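Local coordinates for protein NADH kinase POS5, mitochondrial (Saccharomyces cerevisiae, PDB 3AFO) that uses ATP to phosphorylate NADH and, less readily, NAD(+), and so supplies the cell with the reductant NADPH, at residues K11-N14 against N15-S18; G125-L128 against H129-M133; T196-M199 against N200-L204; C356-T360 against E361-I365; R366-N369 against E370-F374. One frame throughout, in Å; residues are numbered along the deposited sequence. Where two conformers were deposited one is given.

Overall arrangement
Contacts 2 and 3 form the centre of the set. Their centres are about 12 Å apart, both touch the bound NADH, and they meet directly where Leu128 CD2 lies 3.8 Å from Met199 CB and Ile127 CG2 lies 3.8 Å from Met199 CE. Contact 4 adjoins contact 3 through Met199 CE and Cys356 SG, 4.2 Å apart. It shares helix 363-370 with contact 5, their centres about 13 Å apart, and both touch the third subunit. Contact 5 faces other subunits, yet its Leu372 side chain is about 5 Å from a bound NADH. Contact 1 stands apart, its centre about 21 Å from that of contact 2 and about 41 Å from that of contact 5.

Contact 1. Residues K11-N14 against N15-S18; sequences KPVN and NLRS
The carbonyl oxygen Val13 O is held by Leu16: the backbone N-H of Leu16 gives it a hydrogen bond, N to O 2.9 Å, while Leu16 CB closes on the same oxygen at 3.4 Å. One residue earlier the pattern repeats, with Asn15 N donating to Pro12 O at 3.1 Å. In both bonds the donor sits well above the plane of the carbonyl, 52° out of it at Pro12 and 48° at Val13, and not on a lone pair. Each bond spans three residues, which identifies a short 3-10 turn, and it follows directly on strand 8-12. That strand pairs with strand 101-105 through the backbone bonds of Lys11 to Leu103 and Thr105, so the turn leads the chain out of one member of this small parallel pair. Two apolar side chains meet across the bend. The buried Val13 carries CG2 opposite its own backbone N (chi1 67° for CG1), and this methyl meets Leu16 CD1 at 3.9 Å, the two side chains crossing at about a right angle. Both also pack on Tyr104 and on Ile76 of strand 74-76, and Val13 reaches Ile111 of helix 108-114. The side chain of Asn15, which is exposed, folds back over the carbonyl of Pro12, with CB and CG each 3.3 Å from Pro12 O, and passes close to the proline ring. Lys11 CB comes near the amide end of Asn15, but the extended chain beyond it runs away from the turn. Beyond the bend, Leu16 O accepts a hydrogen bond from Arg114 NE.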
# COMPACT_ATOMS: atom_id res chain seq x y z
N LYS A 11 -21.58 21.76 44.47
CA LYS A 11 -22.98 21.35 44.68
C LYS A 11 -23.37 20.09 43.89
O LYS A 11 -22.84 19.85 42.79
CB LYS A 11 -23.94 22.49 44.32
CG LYS A 11 -23.95 23.63 45.32
CD LYS A 11 -25.04 24.63 45.01
CE LYS A 11 -24.91 25.88 45.87
NZ LYS A 11 -26.01 26.85 45.56
N PRO A 12 -24.30 19.27 44.44
CA PRO A 12 -24.78 18.07 43.72
C PRO A 12 -25.39 18.44 42.38
O PRO A 12 -26.22 19.35 42.31
CB PRO A 12 -25.87 17.52 44.65
CG PRO A 12 -25.46 18.02 46.02
CD PRO A 12 -24.92 19.39 45.77
N VAL A 13 -24.97 17.75 41.32
CA VAL A 13 -25.51 18.02 39.99
C VAL A 13 -27.01 17.67 39.88
O VAL A 13 -27.72 18.22 39.03
CB VAL A 13 -24.66 17.37 38.85
CG1 VAL A 13 -24.75 15.85 38.90
CG2 VAL A 13 -25.07 17.90 37.49
N ASN A 14 -27.49 16.79 40.74
CA ASN A 14 -28.93 16.50 40.77
C ASN A 14 -29.79 17.70 41.17
O ASN A 14 -31.01 17.64 41.09
CB ASN A 14 -29.26 15.27 41.64
CG ASN A 14 -28.98 15.51 43.11
OD1 ASN A 14 -29.17 16.61 43.62
ND2 ASN A 14 -28.55 14.46 43.79
N ASN A 15 -29.15 18.79 41.60
CA ASN A 15 -29.85 20.06 41.83
C ASN A 15 -30.29 20.72 40.52
O ASN A 15 -31.09 21.65 40.53
CB ASN A 15 -28.99 21.06 42.60
CG ASN A 15 -28.73 20.63 44.04
OD1 ASN A 15 -29.24 19.61 44.51
ND2 ASN A 15 -27.92 21.42 44.74
N LEU A 16 -29.74 20.24 39.40
CA LEU A 16 -30.06 20.79 38.08
C LEU A 16 -31.17 20.02 37.38
O LEU A 16 -31.42 18.85 37.70
CB LEU A 16 -28.81 20.83 37.19
CG LEU A 16 -27.56 21.55 37.72
CD1 LEU A 16 -26.42 21.49 36.71
CD2 LEU A 16 -27.88 23.00 38.12
N ARG A 17 -31.82 20.69 36.43
CA ARG A 17 -32.92 20.14 35.65
C ARG A 17 -32.42 19.17 34.59
O ARG A 17 -31.29 19.28 34.13
CB ARG A 17 -33.69 21.27 34.95
CG ARG A 17 -34.09 22.46 35.84
CD ARG A 17 -35.25 22.15 36.75
NE ARG A 17 -36.51 21.96 36.03
CZ ARG A 17 -37.70 22.33 36.50
NH1 ARG A 17 -37.80 22.92 37.68
NH2 ARG A 17 -38.80 22.11 35.78
N SER A 18 -33.29 18.24 34.19
CA SER A 18 -33.03 17.29 33.10
C SER A 18 -32.61 17.97 31.80
O SER A 18 -33.01 19.10 31.52
CB SER A 18 -34.28 16.44 32.85
OG SER A 18 -34.48 15.53 33.91

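Contact 2. Residues G125-L128 against H129-M133; sequences GTIL and HGVSM. With NAI (1,4-dihydronicotinamide adenine dinucleotide), chain C.
Gly125 O receives the backbone N-H of His129, with N and O 2.9 Å apart and the bond nearly straight at 174°, and the imidazole of His129 lies with one face over that same oxygen, which is 3.1 Å above the ring plane and offset toward its rim. The tight side of the turn is the buried one. Val131 N bonds to Ile127 O at 2.8 Å, almost in line with the C=O, and the methyls Ile127 CG2 and Val131 CG2 run side by side in the same direction, 4.2 Å apart. Both side chains pack against strands 117-122 and 142-146. The other side is looser: His129 and Ser132 are exposed, Ser132 N still closing the turn on Leu128 O, and His129 NE2 stays 3.9 Å from NAI O2N. Near the pyrophosphate, Leu128 CD1 touches NAI O5D at 3.6 Å and Gly125 N lies 3.2 Å from NAI O1N. A CB built on Gly125 would probably lie too close to NAI O2N, in keeping with the phosphate sitting against bare backbone. A helix whose first turn meets the nicotinamide-side phosphate of the dinucleotide, following strand 117-122 in a beta-alpha-beta unit, fits the GGDG motif of the NAD kinases.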
# COMPACT_ATOMS: atom_id res chain seq x y z
N GLY A 125 -8.44 12.43 22.31
CA GLY A 125 -8.75 11.57 23.46
C GLY A 125 -9.77 12.20 24.41
O GLY A 125 -10.61 11.50 24.98
N THR A 126 -9.72 13.53 24.55
CA THR A 126 -10.64 14.26 25.42
C THR A 126 -12.08 14.17 24.91
O THR A 126 -12.99 13.86 25.69
CB THR A 126 -10.22 15.73 25.60
OG1 THR A 126 -8.81 15.80 25.80
CG2 THR A 126 -10.94 16.35 26.81
N ILE A 127 -12.26 14.42 23.62
CA ILE A 127 -13.55 14.21 22.97
C ILE A 127 -14.02 12.76 23.14
O ILE A 127 -15.14 12.51 23.59
CB ILE A 127 -13.47 14.54 21.46
CG1 ILE A 127 -13.04 15.99 21.26
CG2 ILE A 127 -14.81 14.29 20.77
CD1 ILE A 127 -12.89 16.38 19.81
N LEU A 128 -13.15 11.80 22.79
CA LEU A 128 -13.48 10.38 22.86
C LEU A 128 -14.00 9.93 24.25
O LEU A 128 -15.06 9.31 24.35
CB LEU A 128 -12.30 9.51 22.39
CG LEU A 128 -11.95 9.61 20.89
CD1 LEU A 128 -10.83 8.63 20.58
CD2 LEU A 128 -13.14 9.33 20.00
N HIS A 129 -13.24 10.24 25.30
CA HIS A 129 -13.66 9.89 26.66
C HIS A 129 -14.92 10.64 27.10
O HIS A 129 -15.77 10.07 27.78
CB HIS A 129 -12.52 10.12 27.68
CG HIS A 129 -11.22 9.48 27.29
ND1 HIS A 129 -10.00 9.94 27.73
CD2 HIS A 129 -10.95 8.42 26.48
CE1 HIS A 129 -9.04 9.19 27.23
NE2 HIS A 129 -9.59 8.27 26.46
N GLY A 130 -15.05 11.90 26.69
CA GLY A 130 -16.24 12.69 27.00
C GLY A 130 -17.51 12.12 26.38
O GLY A 130 -18.50 11.92 27.07
N VAL A 131 -17.46 11.84 25.09
CA VAL A 131 -18.59 11.24 24.38
C VAL A 131 -18.90 9.83 24.94
O VAL A 131 -20.07 9.45 25.09
CB VAL A 131 -18.33 11.22 22.86
CG1 VAL A 131 -19.37 10.37 22.13
CG2 VAL A 131 -18.32 12.64 22.33
N SER A 132 -17.84 9.10 25.28
CA SER A 132 -17.93 7.75 25.82
C SER A 132 -18.85 7.63 27.03
O SER A 132 -19.49 6.59 27.24
CB SER A 132 -16.53 7.28 26.22
OG SER A 132 -16.57 5.93 26.58
N MET A 133 -18.89 8.69 27.84
CA MET A 133 -19.81 8.78 28.98
C MET A 133 -21.27 8.61 28.58
O MET A 133 -22.05 8.03 29.33
CB MET A 133 -19.66 10.14 29.66
CG MET A 133 -18.94 10.12 30.98
SD MET A 133 -19.56 11.54 31.92
CE MET A 133 -18.86 11.23 33.53
PA NAI C . -3.71 8.32 21.73
O1A NAI C . -3.23 9.68 22.13
O2A NAI C . -2.77 7.09 22.22
O5B NAI C . -3.77 8.14 20.18
C5B NAI C . -4.32 9.14 19.48
C4B NAI C . -3.38 9.54 18.39
O4B NAI C . -4.26 9.36 17.25
C3B NAI C . -3.29 11.04 18.68
O3B NAI C . -2.23 11.60 17.91
C2B NAI C . -4.65 11.51 18.17
O2B NAI C . -4.63 12.88 17.77
C1B NAI C . -4.84 10.65 16.93
N9A NAI C . -6.29 10.45 16.62
C8A NAI C . -7.22 9.92 17.41
N7A NAI C . -8.40 9.93 16.76
C5A NAI C . -8.20 10.45 15.55
C6A NAI C . -9.02 10.70 14.44
N6A NAI C . -10.33 10.41 14.43
N1A NAI C . -8.45 11.27 13.36
C2A NAI C . -7.17 11.58 13.31
N3A NAI C . -6.37 11.34 14.34
C4A NAI C . -6.86 10.79 15.47
O3 NAI C . -5.21 7.95 22.36
PN NAI C . -6.49 8.89 22.17
O1N NAI C . -6.06 10.28 21.80
O2N NAI C . -7.34 8.58 23.34
O5D NAI C . -7.26 8.32 20.84
C5D NAI C . -7.64 6.96 20.75
C4D NAI C . -7.39 6.45 19.34
O4D NAI C . -5.97 6.14 19.27
C3D NAI C . -8.03 5.10 19.06
O3D NAI C . -9.41 5.26 18.70
C2D NAI C . -7.18 4.61 17.88
O2D NAI C . -7.83 4.92 16.64
C1D NAI C . -5.88 5.46 18.01
N1N NAI C . -4.73 4.54 18.01
C2N NAI C . -3.84 4.62 16.95
C3N NAI C . -2.75 3.78 16.86
C7N NAI C . -1.79 3.94 15.65
O7N NAI C . -0.78 3.25 15.52
N7N NAI C . -2.14 4.87 14.79
C4N NAI C . -2.54 2.83 17.87
C5N NAI C . -3.44 2.72 18.96
C6N NAI C . -4.54 3.57 19.04

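Contact 3. Residues T196-M199 against N200-L204; sequences THAM and NDIFL. With NAI (1,4-dihydronicotinamide adenine dinucleotide), chain C.
The Asn-Glu/Asp motif that binds the dinucleotide in NAD kinases, here Asn200-Asp201, lies in the bend where Ala198 meets Asp201 and Ile202. Ala198 CB lies 3.5 Å from Asp201 O, and its apolar contact is with Ile202 CG1 at 3.8 Å. Past it, the carboxylate of Asp201 reaches the nicotinamide ribose of NADH: OD2 accepts from NAI O2D in a very short hydrogen bond of 2.5 Å, while OD1 lies 2.7 Å from NAI O3D, a pairing left unsettled because that proton has another acceptor within reach. With chi1 at 46°, Asp201 CG sits between the backbone N and carbonyl carbon, turning the group to the two hydroxyls. OD1 also lies in the plane of the Phe203 ring, at its edge, and Phe203 CZ comes 4.1 Å from NAI C6N. The topology is a change of sheet, from strand 194-198, paired with strand 174-186, to strand 201-205 of a six-stranded antiparallel sheet. Asp304 fixes the link by accepting from the backbone N of Met199, Asn200 and Asp201. The side chain of Asn200 spans two parts of the ligand, its CB 3.4 Å from NAI O3D and its amide against the adenine N6A and N7A edge. An alanine here is likely to leave that edge of the adenine without its amide partner. Met199 runs out onto Ile127, Leu128 and Val131 of helix 124-132.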
# COMPACT_ATOMS: atom_id res chain seq x y z
N THR A 196 -20.59 -1.70 24.27
CA THR A 196 -19.83 -0.46 24.29
C THR A 196 -20.10 0.34 23.01
O THR A 196 -20.55 -0.21 22.00
CB THR A 196 -18.31 -0.71 24.46
OG1 THR A 196 -17.89 -1.74 23.55
CG2 THR A 196 -17.98 -1.15 25.88
N HIS A 197 -19.84 1.64 23.07
CA HIS A 197 -20.11 2.53 21.96
C HIS A 197 -18.83 3.22 21.49
O HIS A 197 -18.01 3.64 22.31
CB HIS A 197 -21.17 3.54 22.36
CG HIS A 197 -22.48 2.91 22.74
ND1 HIS A 197 -22.67 2.29 23.95
CD2 HIS A 197 -23.64 2.77 22.05
CE1 HIS A 197 -23.90 1.80 24.00
NE2 HIS A 197 -24.51 2.09 22.87
N ALA A 198 -18.68 3.33 20.17
CA ALA A 198 -17.44 3.82 19.57
C ALA A 198 -17.68 4.99 18.64
O ALA A 198 -18.53 4.93 17.76
CB ALA A 198 -16.71 2.69 18.83
N MET A 199 -16.88 6.04 18.83
CA MET A 199 -16.89 7.18 17.92
C MET A 199 -15.83 7.01 16.82
O MET A 199 -16.03 7.42 15.67
CB MET A 199 -16.62 8.45 18.73
CG MET A 199 -16.40 9.69 17.96
SD MET A 199 -16.41 11.09 19.09
CE MET A 199 -16.31 12.39 17.88
N ASN A 200 -14.70 6.42 17.20
CA ASN A 200 -13.56 6.17 16.32
C ASN A 200 -13.58 4.75 15.79
O ASN A 200 -13.74 4.50 14.59
CB ASN A 200 -12.25 6.36 17.09
CG ASN A 200 -11.50 7.61 16.72
OD1 ASN A 200 -10.35 7.78 17.16
ND2 ASN A 200 -12.10 8.50 15.94
N ASP A 201 -13.36 3.81 16.71
CA ASP A 201 -13.12 2.45 16.31
C ASP A 201 -13.27 1.41 17.39
O ASP A 201 -13.31 1.71 18.59
CB ASP A 201 -11.72 2.33 15.68
CG ASP A 201 -10.64 3.04 16.48
OD1 ASP A 201 -10.70 3.08 17.74
OD2 ASP A 201 -9.70 3.55 15.83
N ILE A 202 -13.35 0.16 16.93
CA ILE A 202 -13.29 -1.01 17.76
C ILE A 202 -12.17 -1.85 17.18
O ILE A 202 -12.16 -2.13 15.96
CB ILE A 202 -14.62 -1.79 17.70
CG1 ILE A 202 -15.74 -0.92 18.29
CG2 ILE A 202 -14.50 -3.15 18.44
CD1 ILE A 202 -17.08 -1.02 17.57
N PHE A 203 -11.22 -2.26 18.01
CA PHE A 203 -10.13 -3.10 17.49
C PHE A 203 -9.66 -4.22 18.39
O PHE A 203 -9.81 -4.16 19.61
CB PHE A 203 -8.94 -2.27 16.94
CG PHE A 203 -8.25 -1.39 17.96
CD1 PHE A 203 -7.18 -1.86 18.71
CD2 PHE A 203 -8.63 -0.07 18.11
CE1 PHE A 203 -6.53 -1.03 19.63
CE2 PHE A 203 -7.97 0.77 19.03
CZ PHE A 203 -6.93 0.29 19.78
N LEU A 204 -9.16 -5.26 17.73
CA LEU A 204 -8.60 -6.43 18.36
C LEU A 204 -7.11 -6.42 18.04
O LEU A 204 -6.72 -6.09 16.92
CB LEU A 204 -9.26 -7.69 17.81
CG LEU A 204 -10.75 -7.84 18.15
CD1 LEU A 204 -11.39 -8.93 17.30
CD2 LEU A 204 -10.92 -8.16 19.65
PA NAI C . -3.71 8.32 21.73
O1A NAI C . -3.23 9.68 22.13
O2A NAI C . -2.77 7.09 22.22
O5B NAI C . -3.77 8.14 20.18
C5B NAI C . -4.32 9.14 19.48
C4B NAI C . -3.38 9.54 18.39
O4B NAI C . -4.26 9.36 17.25
C3B NAI C . -3.29 11.04 18.68
O3B NAI C . -2.23 11.60 17.91
C2B NAI C . -4.65 11.51 18.17
O2B NAI C . -4.63 12.88 17.77
C1B NAI C . -4.84 10.65 16.93
N9A NAI C . -6.29 10.45 16.62
C8A NAI C . -7.22 9.92 17.41
N7A NAI C . -8.40 9.93 16.76
C5A NAI C . -8.20 10.45 15.55
C6A NAI C . -9.02 10.70 14.44
N6A NAI C . -10.33 10.41 14.43
N1A NAI C . -8.45 11.27 13.36
C2A NAI C . -7.17 11.58 13.31
N3A NAI C . -6.37 11.34 14.34
C4A NAI C . -6.86 10.79 15.47
O3 NAI C . -5.21 7.95 22.36
PN NAI C . -6.49 8.89 22.17
O1N NAI C . -6.06 10.28 21.80
O2N NAI C . -7.34 8.58 23.34
O5D NAI C . -7.26 8.32 20.84
C5D NAI C . -7.64 6.96 20.75
C4D NAI C . -7.39 6.45 19.34
O4D NAI C . -5.97 6.14 19.27
C3D NAI C . -8.03 5.10 19.06
O3D NAI C . -9.41 5.26 18.70
C2D NAI C . -7.18 4.61 17.88
O2D NAI C . -7.83 4.92 16.64
C1D NAI C . -5.88 5.46 18.01
N1N NAI C . -4.73 4.54 18.01
C2N NAI C . -3.84 4.62 16.95
C3N NAI C . -2.75 3.78 16.86
C7N NAI C . -1.79 3.94 15.65
O7N NAI C . -0.78 3.25 15.52
N7N NAI C . -2.14 4.87 14.79
C4N NAI C . -2.54 2.83 17.87
C5N NAI C . -3.44 2.72 18.96
C6N NAI C . -4.54 3.57 19.04

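Contact 4. Residues C356-T360 against E361-I365; sequences CVAKT and ENDWI
Asp363 reaches back from the first turn of helix 363-370 to grip Lys359 and Thr360. From CB the chain places CG opposite its own carbonyl carbon (chi1 -77°), which directs the carboxylate to the preceding loop; CG lies 3.6 Å from Thr360 N. OD1 then takes two donors from the same face of its plane: Thr360 OG1 at 2.6 Å and Thr360 N at 2.9 Å, the hydroxyl 36° out of plane. The other oxygen, OD2, accepts Lys359 N at 2.8 Å with its syn lone pair, and it also touches Ala358 CB at 3.5 Å. The hydroxyl is used twice, because Thr360 OG1 in turn accepts the N-H of Asn362 at 3.1 Å; a threonine oxygen bound to the backbone N two residues on is an ST turn, here leading from strand 354-357 into the helix. With an alanine in place of Asp363, the N-H groups of Lys359 and Thr360 would probably lose the carboxylate that accepts both, the Thr360 hydroxyl would lose its acceptor too, and the loop would be freer to shift. A water spans the same bend, donating to Thr360 O at 2.6 Å and accepting from Asp363 N. To the side, Asn362 packs on Glu222 of the third subunit.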
# COMPACT_ATOMS: atom_id res chain seq x y z
N CYS A 356 -21.09 17.46 16.40
CA CYS A 356 -19.94 18.25 16.77
C CYS A 356 -20.06 19.61 16.11
O CYS A 356 -20.17 19.70 14.89
CB CYS A 356 -18.64 17.56 16.32
SG CYS A 356 -18.42 15.92 17.02
N VAL A 357 -20.07 20.66 16.93
CA VAL A 357 -20.01 22.04 16.45
C VAL A 357 -18.84 22.18 15.48
O VAL A 357 -17.71 21.81 15.81
CB VAL A 357 -19.84 23.03 17.62
CG1 VAL A 357 -19.79 24.48 17.12
CG2 VAL A 357 -20.96 22.86 18.63
N ALA A 358 -19.15 22.70 14.30
CA ALA A 358 -18.18 22.92 13.23
C ALA A 358 -17.78 24.40 13.11
O ALA A 358 -18.56 25.29 13.46
CB ALA A 358 -18.75 22.43 11.91
N LYS A 359 -16.58 24.64 12.58
CA LYS A 359 -16.06 26.00 12.41
C LYS A 359 -16.47 26.65 11.08
O LYS A 359 -16.92 27.79 11.06
CB LYS A 359 -14.54 26.01 12.56
CG LYS A 359 -13.93 27.41 12.55
CD LYS A 359 -12.47 27.36 12.91
CE LYS A 359 -11.85 28.74 12.78
NZ LYS A 359 -10.37 28.66 12.86
N THR A 360 -16.28 25.91 9.99
CA THR A 360 -16.63 26.37 8.65
C THR A 360 -17.43 25.25 7.99
O THR A 360 -17.60 24.19 8.58
CB THR A 360 -15.36 26.65 7.77
OG1 THR A 360 -14.63 25.43 7.55
CG2 THR A 360 -14.45 27.67 8.43
N GLU A 361 -17.87 25.52 6.76
CA GLU A 361 -18.55 24.54 5.93
C GLU A 361 -17.54 23.68 5.16
O GLU A 361 -17.93 22.87 4.31
CB GLU A 361 -19.47 25.27 4.95
CG GLU A 361 -20.30 26.38 5.59
CD GLU A 361 -21.67 25.91 6.05
OE1 GLU A 361 -22.07 24.78 5.68
OE2 GLU A 361 -22.36 26.66 6.77
N ASN A 362 -16.25 23.84 5.46
CA ASN A 362 -15.20 23.10 4.79
C ASN A 362 -14.08 22.60 5.71
O ASN A 362 -12.90 22.55 5.32
CB ASN A 362 -14.65 23.95 3.64
CG ASN A 362 -15.71 24.20 2.55
OD1 ASN A 362 -16.17 23.27 1.89
ND2 ASN A 362 -16.11 25.46 2.39
N ASP A 363 -14.47 22.22 6.93
CA ASP A 363 -13.52 21.78 7.97
C ASP A 363 -12.75 20.54 7.55
O ASP A 363 -11.59 20.37 7.92
CB ASP A 363 -14.25 21.48 9.28
CG ASP A 363 -14.66 22.74 10.05
OD1 ASP A 363 -14.28 23.85 9.63
OD2 ASP A 363 -15.35 22.60 11.08
N TRP A 364 -13.42 19.67 6.80
CA TRP A 364 -12.89 18.36 6.46
C TRP A 364 -11.73 18.46 5.47
O TRP A 364 -10.66 17.94 5.72
CB TRP A 364 -13.98 17.43 5.92
CG TRP A 364 -13.42 16.04 5.68
CD1 TRP A 364 -12.96 15.16 6.63
CD2 TRP A 364 -13.26 15.38 4.42
NE1 TRP A 364 -12.50 14.00 6.03
CE2 TRP A 364 -12.69 14.11 4.67
CE3 TRP A 364 -13.54 15.75 3.10
CZ2 TRP A 364 -12.40 13.20 3.65
CZ3 TRP A 364 -13.26 14.84 2.07
CH2 TRP A 364 -12.69 13.58 2.36
N ILE A 365 -11.95 19.14 4.35
CA ILE A 365 -10.90 19.32 3.35
C ILE A 365 -9.71 20.05 3.96
O ILE A 365 -8.56 19.66 3.76
CB ILE A 365 -11.42 20.00 2.06
CG1 ILE A 365 -12.21 18.98 1.24
CG2 ILE A 365 -10.26 20.58 1.22
CD1 ILE A 365 -12.86 19.54 -0.02
O HOH W 1 -17.23 21.72 7.98

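Contact 5. Residues R366-N369 against E370-F374; sequences RGIN and ELLGF
Ile368 O accepts the backbone N-H of Phe374 at 3.0 Å, and the two side chains lie alongside each other, pointing the same way. The methyl Ile368 CD1 stands over one face of the Phe374 ring, 4.1 Å from CD2, while Asn369 OD1 approaches the ring edge in its plane, 3.5 Å from the same CD2. The amide and ring planes are 30° apart. Phe374 CG lies opposite its backbone N (chi1 168°), which carries the ring back along the helix to these two residues. In the next shell, two waters bridge Asn369 and Phe374: one donates to Asn369 O and Phe374 O, the other to Asn369 OD1 at 2.7 Å and again to Phe374 O. The other end of the Asn369 amide, ND2, bonds to Leu224 O of the third subunit, which also sets a phenylalanine, Phe271, edge-to-face with Phe374. Further along, the helical ladder gives way. Glu370 N to Arg366 O and Leu371 N to Gly367 O are sound bonds of 2.9 Å, but from Leu372 on they weaken: Leu372 N has weak ones to Gly367 O and Ile368 O, and Gly373 N a weak one to Asn369 O. Leu371 and Leu372 pack on Arg379 and Phe378 of the fourth subunit. Gly373, phi 68°, is the first residue to leave helical angles, and Phe374 follows it back to Ile368: a helix C-terminus ended by a glycine of positive phi, at a subunit interface.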
# COMPACT_ATOMS: atom_id res chain seq x y z
N ARG A 366 -9.98 21.10 4.73
CA ARG A 366 -8.92 21.89 5.36
C ARG A 366 -8.16 21.08 6.42
O ARG A 366 -6.94 21.21 6.53
CB ARG A 366 -9.48 23.20 5.93
CG ARG A 366 -9.98 24.12 4.83
CD ARG A 366 -9.65 25.58 5.11
NE ARG A 366 -10.80 26.35 5.58
CZ ARG A 366 -11.76 26.81 4.78
NH1 ARG A 366 -11.72 26.58 3.47
NH2 ARG A 366 -12.77 27.50 5.29
N GLY A 367 -8.87 20.23 7.15
CA GLY A 367 -8.25 19.35 8.15
C GLY A 367 -7.30 18.31 7.54
O GLY A 367 -6.17 18.17 8.00
N ILE A 368 -7.76 17.59 6.52
CA ILE A 368 -6.89 16.58 5.89
C ILE A 368 -5.66 17.23 5.24
O ILE A 368 -4.55 16.71 5.37
CB ILE A 368 -7.66 15.59 4.94
CG1 ILE A 368 -8.17 16.28 3.67
CG2 ILE A 368 -8.79 14.88 5.69
CD1 ILE A 368 -8.73 15.31 2.62
N ASN A 369 -5.85 18.37 4.58
CA ASN A 369 -4.73 19.10 3.98
C ASN A 369 -3.75 19.66 5.00
O ASN A 369 -2.55 19.39 4.90
CB ASN A 369 -5.22 20.24 3.07
CG ASN A 369 -5.68 19.76 1.70
OD1 ASN A 369 -5.23 18.72 1.21
ND2 ASN A 369 -6.56 20.53 1.08
N GLU A 370 -4.25 20.42 5.97
CA GLU A 370 -3.37 21.17 6.88
C GLU A 370 -2.87 20.39 8.09
O GLU A 370 -1.74 20.60 8.54
CB GLU A 370 -4.04 22.47 7.36
CG GLU A 370 -4.41 23.41 6.22
CD GLU A 370 -4.84 24.79 6.70
OE1 GLU A 370 -4.83 25.04 7.93
OE2 GLU A 370 -5.18 25.64 5.84
N LEU A 371 -3.69 19.50 8.62
CA LEU A 371 -3.28 18.73 9.79
C LEU A 371 -2.62 17.40 9.42
O LEU A 371 -1.67 16.99 10.08
CB LEU A 371 -4.48 18.48 10.71
CG LEU A 371 -5.25 19.74 11.13
CD1 LEU A 371 -6.53 19.34 11.84
CD2 LEU A 371 -4.37 20.66 12.00
N LEU A 372 -3.14 16.73 8.40
CA LEU A 372 -2.62 15.41 8.02
C LEU A 372 -1.62 15.47 6.86
O LEU A 372 -0.92 14.49 6.60
CB LEU A 372 -3.77 14.45 7.68
CG LEU A 372 -4.83 14.18 8.75
CD1 LEU A 372 -5.79 13.14 8.21
CD2 LEU A 372 -4.24 13.74 10.07
N GLY A 373 -1.53 16.61 6.19
CA GLY A 373 -0.62 16.79 5.07
C GLY A 373 -1.02 15.94 3.87
O GLY A 373 -0.15 15.36 3.20
N PHE A 374 -2.33 15.85 3.62
CA PHE A 374 -2.84 15.05 2.51
C PHE A 374 -2.26 15.55 1.20
O PHE A 374 -2.23 16.76 0.95
CB PHE A 374 -4.38 15.12 2.45
CG PHE A 374 -4.95 14.57 1.17
CD1 PHE A 374 -5.01 13.19 0.96
CD2 PHE A 374 -5.43 15.43 0.18
CE1 PHE A 374 -5.53 12.69 -0.22
CE2 PHE A 374 -5.96 14.93 -0.99
CZ PHE A 374 -6.01 13.55 -1.20
O HOH W 2 -1.47 18.98 2.37
O HOH W 3 -3.45 18.51 -0.84